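Side-chain contacts in microcin B17-processing protein McbC (Escherichia coli str. K-12 substr. MG1655, PDB 6GRH), which helps turn the inactive microcin B17 precursor into the active peptide, probably as the flavin-dependent oxidoreductase of the McbB-McbC-McbD assembly: residues A21-F26 / I193-A198; E130-R135 / M247-R252; Y150-L153 / A158-P161; R172-G177 / L257-F262. One frame throughout, in Å; residues are numbered along the deposited sequence.

Overall arrangement
All four contacts reach one antiparallel sheet of the nitroreductase family. Contact 3 is the hairpin at one side of it, and contact 2 lies next, their centres 11 Å apart, with Leu133 N hydrogen-bonded to Tyr150 O at 2.8 Å across neighbouring strands. Contacts 2 and 4 have their centres 12 Å apart and touch where Leu174 CD1 packs on Cys134 CB at 3.9 Å. Contact 1 meets contact 4 through Ile193 CB and Leu257 CD1 at 3.8 Å, and contact 2 where Lys24 NZ lies 3.0 Å from Arg252 O. Contacts 1 and 3 do not touch. In contact 4 Ile258 touches bound flavin mononucleotide, and the side chain of Phe261 is about 8 Å from it. All four contacts touch the second subunit.

Contact 1: A21-F26 / I193-A198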
# COMPACT_ATOMS: atom_id res chain seq x y z
N ALA D 21 2.10 10.62 0.81
CA ALA D 21 2.99 9.46 0.92
C ALA D 21 2.45 8.25 0.20
O ALA D 21 3.18 7.60 -0.52
CB ALA D 21 3.26 9.12 2.38
N ILE D 22 1.15 7.98 0.36
CA ILE D 22 0.53 6.84 -0.28
C ILE D 22 0.56 6.98 -1.80
O ILE D 22 0.84 5.99 -2.52
CB ILE D 22 -0.90 6.60 0.27
CG1 ILE D 22 -0.77 6.08 1.73
CG2 ILE D 22 -1.70 5.63 -0.60
CD1 ILE D 22 -2.06 5.97 2.53
N VAL D 23 0.29 8.19 -2.29
CA VAL D 23 0.35 8.44 -3.71
C VAL D 23 1.79 8.29 -4.26
O VAL D 23 2.00 7.64 -5.29
CB VAL D 23 -0.27 9.81 -4.07
CG1 VAL D 23 -0.02 10.14 -5.52
CG2 VAL D 23 -1.77 9.82 -3.80
N LYS D 24 2.78 8.86 -3.58
CA LYS D 24 4.16 8.71 -4.03
C LYS D 24 4.62 7.25 -4.04
O LYS D 24 5.33 6.82 -4.96
CB LYS D 24 5.11 9.53 -3.19
CG LYS D 24 5.05 11.04 -3.39
CD LYS D 24 5.90 11.63 -2.26
CE LYS D 24 6.35 13.02 -2.52
NZ LYS D 24 7.33 13.45 -1.47
N ASP D 25 4.25 6.51 -2.99
CA ASP D 25 4.58 5.11 -2.87
C ASP D 25 4.05 4.35 -4.08
O ASP D 25 4.71 3.45 -4.55
CB ASP D 25 3.94 4.47 -1.66
CG ASP D 25 4.62 4.81 -0.36
OD1 ASP D 25 5.74 5.40 -0.37
OD2 ASP D 25 4.01 4.46 0.69
N PHE D 26 2.82 4.64 -4.48
CA PHE D 26 2.23 3.97 -5.61
C PHE D 26 2.90 4.38 -6.91
O PHE D 26 3.28 3.54 -7.73
CB PHE D 26 0.75 4.26 -5.72
CG PHE D 26 0.13 3.62 -6.92
CD1 PHE D 26 -0.08 2.24 -6.94
CD2 PHE D 26 -0.16 4.38 -8.04
CE1 PHE D 26 -0.65 1.63 -8.06
CE2 PHE D 26 -0.71 3.78 -9.14
CZ PHE D 26 -0.96 2.40 -9.16
N ILE D 193 4.06 16.05 -13.18
CA ILE D 193 3.07 16.25 -12.14
C ILE D 193 3.72 16.89 -10.91
O ILE D 193 4.75 16.41 -10.43
CB ILE D 193 2.39 14.93 -11.73
CG1 ILE D 193 1.24 15.22 -10.74
CG2 ILE D 193 3.35 13.90 -11.15
CD1 ILE D 193 0.44 13.98 -10.42
N ILE D 194 3.11 17.95 -10.40
CA ILE D 194 3.46 18.48 -9.08
C ILE D 194 2.54 17.80 -8.09
O ILE D 194 1.34 18.10 -8.05
CB ILE D 194 3.30 20.01 -9.03
CG1 ILE D 194 4.20 20.65 -10.08
CG2 ILE D 194 3.63 20.52 -7.61
CD1 ILE D 194 4.07 22.15 -10.12
N PHE D 195 3.06 16.91 -7.26
CA PHE D 195 2.20 16.02 -6.45
C PHE D 195 1.23 16.79 -5.58
O PHE D 195 0.03 16.52 -5.59
CB PHE D 195 2.99 15.07 -5.58
CG PHE D 195 3.75 14.03 -6.36
CD1 PHE D 195 3.08 12.98 -6.97
CD2 PHE D 195 5.13 14.11 -6.50
CE1 PHE D 195 3.77 12.01 -7.68
CE2 PHE D 195 5.83 13.13 -7.21
CZ PHE D 195 5.14 12.08 -7.80
N GLU D 196 1.75 17.77 -4.86
CA GLU D 196 0.91 18.48 -3.90
C GLU D 196 -0.16 19.34 -4.57
O GLU D 196 -1.24 19.46 -4.02
CB GLU D 196 1.76 19.27 -2.91
CG GLU D 196 2.46 18.32 -1.93
CD GLU D 196 3.11 19.00 -0.74
OE1 GLU D 196 2.44 19.81 -0.06
OE2 GLU D 196 4.28 18.66 -0.45
N LYS D 197 0.12 19.89 -5.75
CA LYS D 197 -0.88 20.62 -6.52
C LYS D 197 -1.98 19.68 -7.04
O LYS D 197 -3.14 20.08 -7.10
CB LYS D 197 -0.26 21.38 -7.67
CG LYS D 197 -1.23 22.37 -8.29
CD LYS D 197 -0.57 23.70 -8.50
CE LYS D 197 -1.45 24.63 -9.30
NZ LYS D 197 -0.99 24.80 -10.72
N ALA D 198 -1.62 18.44 -7.39
CA ALA D 198 -2.63 17.44 -7.81
C ALA D 198 -3.50 16.92 -6.66
O ALA D 198 -4.63 16.50 -6.89
CB ALA D 198 -1.97 16.28 -8.52
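Helix 17-27, near the N-terminus, is docked by Lys24 and Val23 onto Phe195, where strand 187-194 passes directly into helix 195-199. The evidence for a CH-pi contact is clear: Lys24 CG stands 4.2 Å from the centroid of the Phe195 ring and only 5° off its normal, so the aliphatic part of the lysine lies squarely over one face. The rest of the lysine chain is nearly straight and passes beyond the rim, with Lys24 CE 4.3 Å from Phe195 CD2. On the opposite face Ile193 CG2 sits 4.0 Å above the Phe195 plane, offset toward the rim, which leaves the ring sandwiched between aliphatic groups from two different parts of the chain. Val23 adds a looser apolar touch, CG1 coming within 4.4 Å of Phe195 CD1 from an oblique direction. Phe195 reaches this slot because its CG is anti to its own carbonyl carbon (chi1 -68°), throwing the ring out toward the helix. His27 meets the same ring edge-to-face.

At its far end Lys24 NZ makes a weak hydrogen bond to Arg252 O, and it stays 6.1 Å from Glu196 OE2, too distant for a salt bridge. Glu196 is engaged by Thr12 and Thr15 and by Met1 of the McbD chain. The lysine thus works here in two halves: its methylenes offer the aromatic face C-H groups, probably polarised by the nearby ammonium, while the ammonium end is led past the ring to a weak bond with a backbone carbonyl, which probably eases its burial.

Contact 2: E130-R135 / M247-R252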
# COMPACT_ATOMS: atom_id res chain seq x y z
N GLU D 130 3.00 20.40 -15.42
CA GLU D 130 3.93 21.37 -15.99
C GLU D 130 4.56 20.79 -17.25
O GLU D 130 4.82 19.58 -17.33
CB GLU D 130 5.02 21.69 -14.98
CG GLU D 130 4.45 22.25 -13.68
CD GLU D 130 3.66 23.54 -13.85
OE1 GLU D 130 4.07 24.43 -14.61
OE2 GLU D 130 2.60 23.69 -13.19
N VAL D 131 4.78 21.65 -18.24
CA VAL D 131 5.45 21.25 -19.48
C VAL D 131 6.87 21.79 -19.52
O VAL D 131 7.10 23.00 -19.37
CB VAL D 131 4.74 21.79 -20.75
CG1 VAL D 131 5.39 21.22 -22.02
CG2 VAL D 131 3.27 21.49 -20.71
N PHE D 132 7.82 20.90 -19.75
CA PHE D 132 9.20 21.27 -19.91
C PHE D 132 9.64 20.96 -21.35
O PHE D 132 9.18 20.00 -21.95
CB PHE D 132 10.06 20.52 -18.91
CG PHE D 132 9.90 21.00 -17.48
CD1 PHE D 132 8.88 20.51 -16.69
CD2 PHE D 132 10.78 21.93 -16.94
CE1 PHE D 132 8.74 20.93 -15.36
CE2 PHE D 132 10.65 22.36 -15.62
CZ PHE D 132 9.62 21.88 -14.83
N LEU D 133 10.49 21.82 -21.88
CA LEU D 133 10.98 21.72 -23.24
C LEU D 133 12.44 21.32 -23.16
O LEU D 133 13.22 21.98 -22.46
CB LEU D 133 10.86 23.06 -23.94
CG LEU D 133 11.61 23.26 -25.27
CD1 LEU D 133 11.10 22.30 -26.32
CD2 LEU D 133 11.44 24.71 -25.70
N CYS D 134 12.81 20.23 -23.84
CA CYS D 134 14.19 19.73 -23.86
C CYS D 134 14.75 19.81 -25.26
O CYS D 134 14.20 19.21 -26.18
CB CYS D 134 14.23 18.29 -23.33
SG CYS D 134 13.86 18.15 -21.57
N ARG D 135 15.85 20.56 -25.43
CA ARG D 135 16.51 20.71 -26.73
C ARG D 135 17.51 19.56 -26.90
O ARG D 135 18.37 19.39 -26.05
CB ARG D 135 17.21 22.07 -26.80
CG ARG D 135 18.04 22.29 -28.05
CD ARG D 135 18.46 23.75 -28.16
NE ARG D 135 19.38 23.96 -29.27
CZ ARG D 135 20.70 23.76 -29.23
NH1 ARG D 135 21.32 23.33 -28.13
NH2 ARG D 135 21.41 24.00 -30.32
N MET D 247 17.20 17.19 -15.62
CA MET D 247 16.43 18.45 -15.67
C MET D 247 16.49 19.30 -14.38
O MET D 247 15.87 20.38 -14.32
CB MET D 247 14.98 18.13 -16.02
CG MET D 247 14.82 17.55 -17.42
SD MET D 247 13.13 16.97 -17.74
CE MET D 247 12.28 18.52 -17.82
N ASN D 248 17.22 18.84 -13.37
CA ASN D 248 17.31 19.45 -12.06
C ASN D 248 15.94 19.58 -11.36
O ASN D 248 15.72 20.52 -10.59
CB ASN D 248 18.05 20.79 -12.13
CG ASN D 248 19.53 20.61 -12.39
OD1 ASN D 248 20.17 19.75 -11.78
ND2 ASN D 248 20.08 21.40 -13.28
N LEU D 249 15.06 18.63 -11.59
CA LEU D 249 13.78 18.60 -10.88
C LEU D 249 13.97 17.96 -9.50
O LEU D 249 14.75 17.01 -9.36
CB LEU D 249 12.74 17.81 -11.65
CG LEU D 249 12.34 18.25 -13.06
CD1 LEU D 249 11.26 17.31 -13.58
CD2 LEU D 249 11.85 19.66 -13.06
N ASP D 250 13.22 18.43 -8.51
CA ASP D 250 13.20 17.84 -7.18
C ASP D 250 12.09 16.79 -7.11
O ASP D 250 10.88 17.12 -7.04
CB ASP D 250 12.99 18.91 -6.13
CG ASP D 250 13.24 18.41 -4.68
OD1 ASP D 250 13.04 17.21 -4.33
OD2 ASP D 250 13.64 19.26 -3.85
N GLN D 251 12.51 15.52 -7.10
CA GLN D 251 11.60 14.37 -7.12
C GLN D 251 10.69 14.23 -5.93
O GLN D 251 9.71 13.51 -6.02
CB GLN D 251 12.38 13.07 -7.31
CG GLN D 251 12.88 12.89 -8.73
CD GLN D 251 13.82 11.71 -8.81
OE1 GLN D 251 13.35 10.59 -8.86
NE2 GLN D 251 15.13 11.95 -8.73
N ARG D 252 10.99 14.92 -4.82
CA ARG D 252 10.03 15.02 -3.70
C ARG D 252 8.79 15.84 -4.04
O ARG D 252 7.73 15.65 -3.42
CB ARG D 252 10.70 15.62 -2.46
CG ARG D 252 11.79 14.75 -1.87
CD ARG D 252 12.66 15.51 -0.87
NE ARG D 252 13.35 16.65 -1.47
CZ ARG D 252 14.20 17.45 -0.83
NH1 ARG D 252 14.50 17.26 0.44
NH2 ARG D 252 14.77 18.45 -1.49
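Phe132 and Cys134, alternate residues on one side of strand 129-135, meet Met247 and Leu249 from the loop that follows helix 240-246. This apolar cluster is the tight part of the contact. Leu249 CD2 approaches the far end of the phenylalanine, 3.6 Å from Phe132 CZ and obliquely to the ring, the two side chains running alongside in opposite senses. The Met247 chain bends at its last torsion (chi3 70°), which turns the methyl toward Phe132, although its exact position is doubtful. Between the sulfurs the packing is easier, Cys134 SG lying 4.1 Å from Met247 SD. Phe132 is also stacked on His151, and Phe62 of the second subunit packs on both Phe132 and Leu249.

Beyond Leu249 the loop leaves the strand. Asn248 and Gln251 are partly exposed there, whereas Asp250 and Arg252 are buried against the McbD and McbB chains. Arg252 meets Asp250 with two nitrogens, one to each oxygen: NE gives a nearly straight bond (174°) to Asp250 OD1 at 2.9 Å, which accepts with its syn lone pair, and NH2 makes a salt bridge to Asp250 OD2 at 2.7 Å. Arg252 N meets Asp250 OD1 on its anti side at 3.1 Å, so one oxygen takes two donors. Thr47 of the McbD chain and Glu294 of the McbB chain hold the same guanidinium. The loop therefore combines a Schellman motif, with Asn248 ending helix 240-246, and an Asx turn at Asp250 that leads toward strand 254-263.

Contact 3: Y150-L153 / A158-P161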
# COMPACT_ATOMS: atom_id res chain seq x y z
N TYR D 150 13.89 24.15 -20.68
CA TYR D 150 13.08 25.32 -20.38
C TYR D 150 11.78 24.83 -19.78
O TYR D 150 11.42 23.68 -19.97
CB TYR D 150 12.76 26.12 -21.66
CG TYR D 150 13.94 26.73 -22.36
CD1 TYR D 150 14.65 26.02 -23.34
CD2 TYR D 150 14.35 28.02 -22.08
CE1 TYR D 150 15.73 26.58 -23.99
CE2 TYR D 150 15.44 28.59 -22.73
CZ TYR D 150 16.12 27.87 -23.68
OH TYR D 150 17.20 28.43 -24.30
N HIS D 151 11.09 25.72 -19.07
CA HIS D 151 9.77 25.43 -18.55
C HIS D 151 8.80 26.38 -19.27
O HIS D 151 9.01 27.58 -19.26
CB HIS D 151 9.81 25.64 -17.05
CG HIS D 151 8.49 25.62 -16.37
ND1 HIS D 151 8.14 26.53 -15.40
CD2 HIS D 151 7.43 24.79 -16.50
CE1 HIS D 151 6.93 26.27 -14.96
NE2 HIS D 151 6.48 25.20 -15.59
N TYR D 152 7.76 25.83 -19.93
CA TYR D 152 6.77 26.66 -20.60
C TYR D 152 5.72 27.16 -19.61
O TYR D 152 5.13 26.36 -18.90
CB TYR D 152 6.08 25.92 -21.76
CG TYR D 152 5.12 26.82 -22.52
CD1 TYR D 152 5.56 27.99 -23.10
CD2 TYR D 152 3.77 26.51 -22.63
CE1 TYR D 152 4.71 28.83 -23.79
CE2 TYR D 152 2.90 27.34 -23.33
CZ TYR D 152 3.37 28.51 -23.91
OH TYR D 152 2.53 29.37 -24.59
N LEU D 153 5.51 28.49 -19.60
CA LEU D 153 4.49 29.14 -18.77
C LEU D 153 3.31 29.43 -19.69
O LEU D 153 3.36 30.39 -20.47
CB LEU D 153 5.04 30.41 -18.13
CG LEU D 153 6.29 30.28 -17.24
CD1 LEU D 153 6.79 31.65 -16.82
CD2 LEU D 153 6.00 29.42 -16.02
N ALA D 158 5.49 32.20 -22.25
CA ALA D 158 6.90 32.50 -22.09
C ALA D 158 7.65 31.25 -21.66
O ALA D 158 7.04 30.29 -21.17
CB ALA D 158 7.07 33.62 -21.07
N LEU D 159 8.95 31.25 -21.87
CA LEU D 159 9.79 30.13 -21.50
C LEU D 159 10.70 30.61 -20.38
O LEU D 159 11.31 31.68 -20.48
CB LEU D 159 10.64 29.67 -22.68
CG LEU D 159 9.98 28.97 -23.86
CD1 LEU D 159 10.96 28.87 -25.02
CD2 LEU D 159 9.51 27.60 -23.47
N GLU D 160 10.78 29.81 -19.31
CA GLU D 160 11.67 30.04 -18.19
C GLU D 160 12.91 29.12 -18.32
O GLU D 160 12.74 27.92 -18.53
CB GLU D 160 10.85 29.72 -16.94
CG GLU D 160 11.49 29.98 -15.60
CD GLU D 160 10.57 29.58 -14.43
OE1 GLU D 160 9.75 28.62 -14.56
OE2 GLU D 160 10.68 30.22 -13.37
N PRO D 161 14.15 29.66 -18.23
CA PRO D 161 15.31 28.79 -18.29
C PRO D 161 15.38 27.83 -17.11
O PRO D 161 15.14 28.24 -15.99
CB PRO D 161 16.48 29.77 -18.23
CG PRO D 161 15.95 30.99 -18.87
CD PRO D 161 14.53 31.07 -18.40
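Glu160 OE1 is held by His151 ND1 at 2.8 Å and, from the second subunit, by the backbone N of Phe62. The imidazole bond is essentially straight (179°), and the oxygen lies in the His151 ring plane. Both residues have CG anti to the backbone N (His151 chi1 170°, Glu160 chi1 -175°), which sets the side chains alongside each other, ring and carboxylate nearly coplanar. Glu130 takes the other imidazole nitrogen, NE2, so both ring nitrogens are engaged.

Beneath them the main chains pair in the same place: His151 N to Glu160 O and Glu160 N to His151 O are both 2.8 Å. Leu153 N reaches Ala158 O at 2.8 Å, whereas the return bond from Ala158 N to Leu153 O is weak at 3.3 Å.

On the other face, Leu159 CD2 fits between the two tyrosines, 4.0 Å from both Tyr150 CB and Tyr152 CD1. The Tyr150 hydroxyl is hydrogen-bonded to Asn142 and to Gln144 N, that of Tyr152 to Ser109. The alternating pairs mark an antiparallel ladder, and the four-residue connection makes strands 149-153 and 158-163 a beta hairpin, which a strand of the second subunit extends through Ala158 and Leu159.

Contact 4: R172-G177 / L257-F262; sequences RSLSGG and LIVQFF
Helix 167-175 lies beside strand 254-263, with Leu174 CA and Val259 CA the nearest CA pair, 7.2 Å apart. Leu174 carries nearly all of the contact from the helix side. Its tip reaches the strand, where CD2 is 3.6 Å from Val259 CG2 and the two side chains cross at a slant. Nearer the backbone it meets the aromatic ring: Leu174 CB lies 3.8 Å from Phe261 CZ, and the backbone carbonyl O of Leu174, near the ring plane, is 3.6 Å from the same carbon. The phenyl group therefore presents its edge to the Leu174 carbonyl. Ser175 CA adds an oblique touch at 4.1 Å from Phe261 CZ.

Within the strand, Val259 and Phe261 are two residues apart and touch each other. Val259 CG1 sits 3.9 Å above one face of the Phe261 ring, toward its rim, placed there by a first torsion that sets it anti to the backbone N (chi1 171°). Just before them Leu257 and Ile258 both pair with Tyr191 in a classic beta bulge, and Ile258 touches the flavin.

Around this core, Leu174 also packs on Ala188 and Val190 of strand 187-194 and on Val243 of helix 240-246. Trp235 of strand 231-235 meets Phe261 edge-to-face, while Gln260, pointing to the other face of the sheet, packs against helix 204-227.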
# COMPACT_ATOMS: atom_id res chain seq x y z
N ARG D 172 20.32 11.12 -23.79
CA ARG D 172 20.58 9.84 -23.13
C ARG D 172 19.49 9.54 -22.09
O ARG D 172 18.88 8.47 -22.10
CB ARG D 172 21.98 9.83 -22.50
CG ARG D 172 22.34 8.54 -21.80
CD ARG D 172 23.75 8.57 -21.25
NE ARG D 172 23.83 7.69 -20.07
CZ ARG D 172 24.04 6.37 -20.10
NH1 ARG D 172 24.23 5.71 -21.25
NH2 ARG D 172 24.06 5.70 -18.94
N SER D 173 19.21 10.52 -21.22
CA SER D 173 18.20 10.32 -20.16
C SER D 173 16.77 10.08 -20.69
O SER D 173 16.03 9.21 -20.18
CB SER D 173 18.23 11.48 -19.15
OG SER D 173 17.54 12.63 -19.62
N LEU D 174 16.38 10.81 -21.72
CA LEU D 174 14.99 10.70 -22.24
C LEU D 174 14.71 9.46 -23.10
O LEU D 174 13.60 9.01 -23.17
CB LEU D 174 14.65 11.94 -23.04
CG LEU D 174 14.56 13.26 -22.28
CD1 LEU D 174 14.35 14.40 -23.25
CD2 LEU D 174 13.40 13.22 -21.33
N SER D 175 15.72 8.95 -23.77
CA SER D 175 15.53 7.93 -24.81
C SER D 175 15.63 6.51 -24.27
O SER D 175 15.34 5.55 -25.00
CB SER D 175 16.55 8.13 -25.93
OG SER D 175 17.88 8.01 -25.43
N GLY D 176 16.07 6.38 -23.02
CA GLY D 176 16.19 5.11 -22.34
C GLY D 176 16.96 4.06 -23.10
O GLY D 176 17.94 4.35 -23.77
N GLY D 177 16.49 2.82 -23.03
CA GLY D 177 17.15 1.73 -23.71
C GLY D 177 17.04 1.69 -25.22
O GLY D 177 17.87 1.09 -25.86
N LEU D 257 5.87 12.41 -16.02
CA LEU D 257 4.86 11.39 -16.32
C LEU D 257 5.04 10.73 -17.69
O LEU D 257 4.77 9.55 -17.85
CB LEU D 257 3.44 11.97 -16.21
CG LEU D 257 2.96 12.36 -14.83
CD1 LEU D 257 1.57 12.94 -14.87
CD2 LEU D 257 3.01 11.18 -13.89
N ILE D 258 5.46 11.53 -18.67
CA ILE D 258 5.54 11.08 -20.05
C ILE D 258 6.43 12.05 -20.82
O ILE D 258 6.52 13.24 -20.48
CB ILE D 258 4.12 10.93 -20.66
CG1 ILE D 258 4.10 10.03 -21.88
CG2 ILE D 258 3.49 12.27 -20.98
CD1 ILE D 258 4.35 8.58 -21.56
N VAL D 259 7.12 11.51 -21.80
CA VAL D 259 7.98 12.27 -22.69
C VAL D 259 7.34 12.24 -24.08
O VAL D 259 6.64 11.28 -24.43
CB VAL D 259 9.41 11.67 -22.69
CG1 VAL D 259 10.29 12.30 -23.77
CG2 VAL D 259 10.06 11.86 -21.32
N GLN D 260 7.56 13.28 -24.86
CA GLN D 260 7.03 13.35 -26.22
C GLN D 260 8.09 13.92 -27.12
O GLN D 260 8.49 15.08 -26.96
CB GLN D 260 5.75 14.18 -26.29
CG GLN D 260 5.01 14.10 -27.62
CD GLN D 260 3.68 14.82 -27.57
OE1 GLN D 260 3.45 15.67 -26.70
NE2 GLN D 260 2.81 14.54 -28.55
N PHE D 261 8.55 13.11 -28.06
CA PHE D 261 9.61 13.51 -28.98
C PHE D 261 9.03 14.16 -30.23
O PHE D 261 7.96 13.77 -30.67
CB PHE D 261 10.44 12.29 -29.39
CG PHE D 261 11.29 11.75 -28.28
CD1 PHE D 261 12.37 12.49 -27.80
CD2 PHE D 261 11.03 10.52 -27.70
CE1 PHE D 261 13.16 12.01 -26.79
CE2 PHE D 261 11.83 10.03 -26.69
CZ PHE D 261 12.89 10.78 -26.22
N PHE D 262 9.76 15.13 -30.77
CA PHE D 262 9.34 15.84 -31.98
C PHE D 262 10.50 15.98 -32.93
O PHE D 262 11.65 16.17 -32.51
CB PHE D 262 8.83 17.24 -31.66
CG PHE D 262 7.59 17.24 -30.83
CD1 PHE D 262 7.67 17.18 -29.44
CD2 PHE D 262 6.33 17.26 -31.43
CE1 PHE D 262 6.54 17.18 -28.66
CE2 PHE D 262 5.18 17.25 -30.65
CZ PHE D 262 5.28 17.21 -29.27